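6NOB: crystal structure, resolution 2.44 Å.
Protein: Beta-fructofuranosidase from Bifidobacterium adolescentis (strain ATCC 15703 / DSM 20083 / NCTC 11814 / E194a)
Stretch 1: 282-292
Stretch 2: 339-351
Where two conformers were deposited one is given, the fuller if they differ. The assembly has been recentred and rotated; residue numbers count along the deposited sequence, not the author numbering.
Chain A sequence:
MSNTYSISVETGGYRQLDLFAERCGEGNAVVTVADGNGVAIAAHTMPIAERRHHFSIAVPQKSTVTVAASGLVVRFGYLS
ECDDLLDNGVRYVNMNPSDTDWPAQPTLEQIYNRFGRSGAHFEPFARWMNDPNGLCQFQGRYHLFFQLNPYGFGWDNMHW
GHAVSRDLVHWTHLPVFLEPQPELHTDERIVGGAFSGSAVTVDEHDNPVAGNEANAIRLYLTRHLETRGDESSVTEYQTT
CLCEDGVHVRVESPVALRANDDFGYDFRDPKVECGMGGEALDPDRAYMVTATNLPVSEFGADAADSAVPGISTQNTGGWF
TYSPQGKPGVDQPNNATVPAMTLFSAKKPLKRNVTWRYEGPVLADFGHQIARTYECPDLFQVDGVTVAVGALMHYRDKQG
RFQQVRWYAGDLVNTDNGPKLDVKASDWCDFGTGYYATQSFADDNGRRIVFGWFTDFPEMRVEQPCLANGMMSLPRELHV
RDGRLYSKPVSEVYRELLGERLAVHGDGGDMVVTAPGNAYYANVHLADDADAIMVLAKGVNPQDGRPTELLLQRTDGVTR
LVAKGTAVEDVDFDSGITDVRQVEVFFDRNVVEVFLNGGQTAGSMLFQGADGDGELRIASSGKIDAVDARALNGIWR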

# COMPACT_ATOMS: atom_id res chain seq x y z
N ASP A 282 12.76 22.91 -13.61
CA ASP A 282 14.17 22.97 -13.95
C ASP A 282 14.63 21.57 -14.34
O ASP A 282 14.63 20.67 -13.49
CB ASP A 282 14.98 23.52 -12.77
CG ASP A 282 16.41 23.89 -13.16
OD1 ASP A 282 16.90 23.39 -14.19
OD2 ASP A 282 17.03 24.68 -12.42
N PRO A 283 15.02 21.35 -15.59
CA PRO A 283 15.42 19.99 -16.00
C PRO A 283 16.66 19.48 -15.30
O PRO A 283 16.90 18.27 -15.29
CB PRO A 283 15.65 20.13 -17.51
CG PRO A 283 15.98 21.58 -17.71
CD PRO A 283 15.17 22.33 -16.68
N ASP A 284 17.45 20.36 -14.69
CA ASP A 284 18.63 19.97 -13.93
C ASP A 284 18.32 19.71 -12.46
O ASP A 284 19.26 19.50 -11.67
CB ASP A 284 19.72 21.03 -14.06
CG ASP A 284 20.17 21.24 -15.49
OD1 ASP A 284 20.30 20.23 -16.22
OD2 ASP A 284 20.39 22.40 -15.88
N ARG A 285 17.05 19.72 -12.06
CA ARG A 285 16.67 19.48 -10.68
C ARG A 285 15.64 18.37 -10.60
O ARG A 285 14.78 18.25 -11.48
CB ARG A 285 16.12 20.76 -10.03
CG ARG A 285 17.09 21.94 -10.04
CD ARG A 285 16.50 23.16 -9.34
NE ARG A 285 16.54 23.03 -7.88
CZ ARG A 285 17.59 23.33 -7.13
NH1 ARG A 285 18.70 23.79 -7.70
NH2 ARG A 285 17.54 23.18 -5.82
N ALA A 286 15.73 17.56 -9.55
CA ALA A 286 14.70 16.59 -9.23
C ALA A 286 13.70 17.21 -8.26
O ALA A 286 14.05 18.10 -7.48
CB ALA A 286 15.31 15.33 -8.61
N TYR A 287 12.46 16.74 -8.32
CA TYR A 287 11.37 17.36 -7.58
C TYR A 287 10.74 16.36 -6.62
O TYR A 287 10.55 15.19 -6.95
CB TYR A 287 10.33 17.94 -8.53
CG TYR A 287 10.81 19.22 -9.16
CD1 TYR A 287 11.63 19.20 -10.29
CD2 TYR A 287 10.48 20.46 -8.62
CE1 TYR A 287 12.09 20.37 -10.86
CE2 TYR A 287 10.94 21.64 -9.18
CZ TYR A 287 11.74 21.59 -10.30
OH TYR A 287 12.20 22.75 -10.87
N MET A 288 10.42 16.85 -5.42
CA MET A 288 9.90 16.03 -4.32
C MET A 288 8.62 16.67 -3.80
O MET A 288 8.62 17.86 -3.44
CB MET A 288 10.94 15.91 -3.20
CG MET A 288 10.42 15.32 -1.89
SD MET A 288 11.49 15.64 -0.46
CE MET A 288 12.99 14.78 -0.91
N VAL A 289 7.54 15.90 -3.77
CA VAL A 289 6.30 16.33 -3.13
C VAL A 289 6.24 15.69 -1.75
O VAL A 289 6.67 14.54 -1.56
CB VAL A 289 5.06 15.97 -3.96
CG1 VAL A 289 5.02 16.79 -5.24
CG2 VAL A 289 5.02 14.49 -4.28
N THR A 290 5.72 16.44 -0.78
CA THR A 290 5.50 15.94 0.56
C THR A 290 4.08 16.29 0.98
O THR A 290 3.49 17.25 0.48
CB THR A 290 6.52 16.51 1.56
OG1 THR A 290 6.79 17.88 1.24
CG2 THR A 290 7.82 15.73 1.51
N ALA A 291 3.53 15.49 1.89
CA ALA A 291 2.16 15.65 2.35
C ALA A 291 2.15 16.42 3.67
O ALA A 291 2.78 15.99 4.64
CB ALA A 291 1.49 14.29 2.51
N THR A 292 1.44 17.54 3.70
CA THR A 292 1.30 18.34 4.91
C THR A 292 0.03 19.18 4.80
O THR A 292 -0.83 18.93 3.95
CB THR A 292 2.54 19.21 5.14
OG1 THR A 292 2.43 19.86 6.42
CG2 THR A 292 2.67 20.27 4.06
N PRO A 339 -5.18 20.96 3.34
CA PRO A 339 -4.18 20.00 2.88
C PRO A 339 -3.39 20.55 1.70
O PRO A 339 -3.95 21.14 0.78
CB PRO A 339 -5.02 18.78 2.47
CG PRO A 339 -6.27 18.91 3.28
CD PRO A 339 -6.53 20.38 3.38
N ALA A 340 -2.07 20.36 1.75
CA ALA A 340 -1.19 20.90 0.72
C ALA A 340 -0.08 19.92 0.40
O ALA A 340 0.41 19.20 1.27
CB ALA A 340 -0.57 22.24 1.16
N MET A 341 0.32 19.89 -0.88
CA MET A 341 1.49 19.15 -1.33
C MET A 341 2.63 20.14 -1.45
O MET A 341 2.71 20.91 -2.41
CB MET A 341 1.23 18.47 -2.67
CG MET A 341 0.36 17.24 -2.58
SD MET A 341 0.34 16.37 -4.15
CE MET A 341 -1.05 15.27 -3.87
N THR A 342 3.52 20.13 -0.46
CA THR A 342 4.66 21.03 -0.47
C THR A 342 5.75 20.49 -1.37
O THR A 342 6.18 19.33 -1.23
CB THR A 342 5.18 21.24 0.96
OG1 THR A 342 5.07 20.01 1.69
CG2 THR A 342 4.37 22.33 1.65
N LEU A 343 6.20 21.31 -2.31
CA LEU A 343 7.14 20.91 -3.34
C LEU A 343 8.55 21.35 -2.98
O LEU A 343 8.76 22.48 -2.53
CB LEU A 343 6.74 21.50 -4.70
CG LEU A 343 7.49 20.99 -5.93
CD1 LEU A 343 7.24 19.50 -6.14
CD2 LEU A 343 7.08 21.78 -7.16
N PHE A 344 9.52 20.45 -3.19
CA PHE A 344 10.93 20.72 -2.99
C PHE A 344 11.71 20.27 -4.22
O PHE A 344 11.28 19.37 -4.95
CB PHE A 344 11.49 20.01 -1.75
CG PHE A 344 10.83 20.41 -0.46
CD1 PHE A 344 9.64 19.83 -0.06
CD2 PHE A 344 11.41 21.37 0.35
CE1 PHE A 344 9.04 20.19 1.13
CE2 PHE A 344 10.82 21.74 1.54
CZ PHE A 344 9.63 21.15 1.93
N SER A 345 12.87 20.89 -4.44
CA SER A 345 13.72 20.51 -5.56
C SER A 345 15.18 20.55 -5.15
O SER A 345 15.58 21.34 -4.29
CB SER A 345 13.52 21.41 -6.78
OG SER A 345 13.87 22.75 -6.49
N ALA A 346 15.97 19.69 -5.78
CA ALA A 346 17.41 19.61 -5.54
C ALA A 346 18.14 19.46 -6.87
O ALA A 346 17.64 18.79 -7.78
CB ALA A 346 17.76 18.45 -4.62
N LYS A 347 19.31 20.07 -6.97
CA LYS A 347 20.11 19.97 -8.19
C LYS A 347 20.72 18.58 -8.30
O LYS A 347 21.37 18.10 -7.36
CB LYS A 347 21.20 21.03 -8.21
CG LYS A 347 22.01 21.05 -9.49
CD LYS A 347 22.34 22.47 -9.93
CE LYS A 347 22.89 22.49 -11.35
NZ LYS A 347 24.19 23.23 -11.44
N LYS A 348 20.52 17.93 -9.44
CA LYS A 348 21.14 16.65 -9.70
C LYS A 348 22.64 16.83 -9.94
O LYS A 348 23.07 17.88 -10.42
CB LYS A 348 20.48 15.97 -10.89
CG LYS A 348 19.02 15.61 -10.66
CD LYS A 348 18.35 15.10 -11.93
CE LYS A 348 18.23 16.20 -12.97
NZ LYS A 348 17.39 15.77 -14.13
N PRO A 349 23.47 15.82 -9.61
CA PRO A 349 23.15 14.51 -9.03
C PRO A 349 22.61 14.57 -7.61
O PRO A 349 22.88 15.53 -6.88
CB PRO A 349 24.50 13.78 -9.05
CG PRO A 349 25.51 14.87 -9.03
CD PRO A 349 24.91 15.97 -9.86
N LEU A 350 21.85 13.55 -7.22
CA LEU A 350 21.18 13.53 -5.93
C LEU A 350 22.08 12.91 -4.85
O LEU A 350 21.74 11.94 -4.19
CB LEU A 350 19.85 12.78 -6.03
CG LEU A 350 18.84 13.37 -7.02
CD1 LEU A 350 17.55 12.57 -7.00
CD2 LEU A 350 18.57 14.83 -6.71
N LYS A 351 23.26 13.51 -4.70
CA LYS A 351 24.16 13.13 -3.61
C LYS A 351 23.47 13.35 -2.27
O LYS A 351 22.63 14.25 -2.12
CB LYS A 351 25.45 13.95 -3.67
CG LYS A 351 26.36 13.61 -4.83
CD LYS A 351 27.47 14.65 -4.98
CE LYS A 351 28.36 14.69 -3.75
NZ LYS A 351 28.66 16.09 -3.33
O HOH W 1 14.97 15.61 -13.22

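Residues 285-292 and 339-347 pair as antiparallel strands, burying 1016 Å² between the two stretches. A type I turn from Asp 282 to Arg 285 leads into the strand and presents two carbonyls to Lys 348: Lys 348 NZ donates to Pro 283 O (2.8 Å) and Lys 348 N to Asp 284 O (3.0 Å).

The Arg 285 side chain reaches across the partner strand. Arg 285 NE donates to Ser 345 OG (3.0 Å) and Arg 285 NH2 to Ser 345 O (3.1 Å), so the guanidinium meets the serine hydroxyl near its own plane while one face covers the peptide between Ala 346 and Lys 347. Ala 286 exchanges backbone hydrogen bonds with Ala 346 (Ala 286 N to Ala 346 O, 2.9 Å; Ala 346 N to Ala 286 O, 3.0 Å); its small CB packs against Leu 350 CD2 at 3.8 Å. Residues 286-292 and 339-346 are buried, whereas Arg 285, Lys 347 and Lys 348, at the more exposed end, carry long polar side chains.

On the same face as Arg 285, the Tyr 287 ring receives Ser 345 CB over its face, 3.8 Å from the centroid. Its hydroxyl also braces the turn, accepting from Asp 282 N (Tyr 287 OH, 2.8 Å). Met 288 N donates to Phe 344 O (2.7 Å), and Phe 344 N to Met 288 O (2.8 Å). Val 289 adds apolar packing on the Tyr 287 face, with CG1 3.6 Å from Leu 343 CD1.

On the opposite face, Thr 290 OG1 and Thr 342 OG1 approach to 2.8 Å, both side chains in the p rotamer, Thr 290 OG1 lying at the edge of the Phe 344 ring. Thr 290 N donates to Thr 342 O (3.0 Å); the return bond, Thr 342 N to Thr 290 O (3.0 Å), is weak. Thr 292 forms the last pair within these stretches, with Ala 340 N donating to Thr 292 O (2.9 Å).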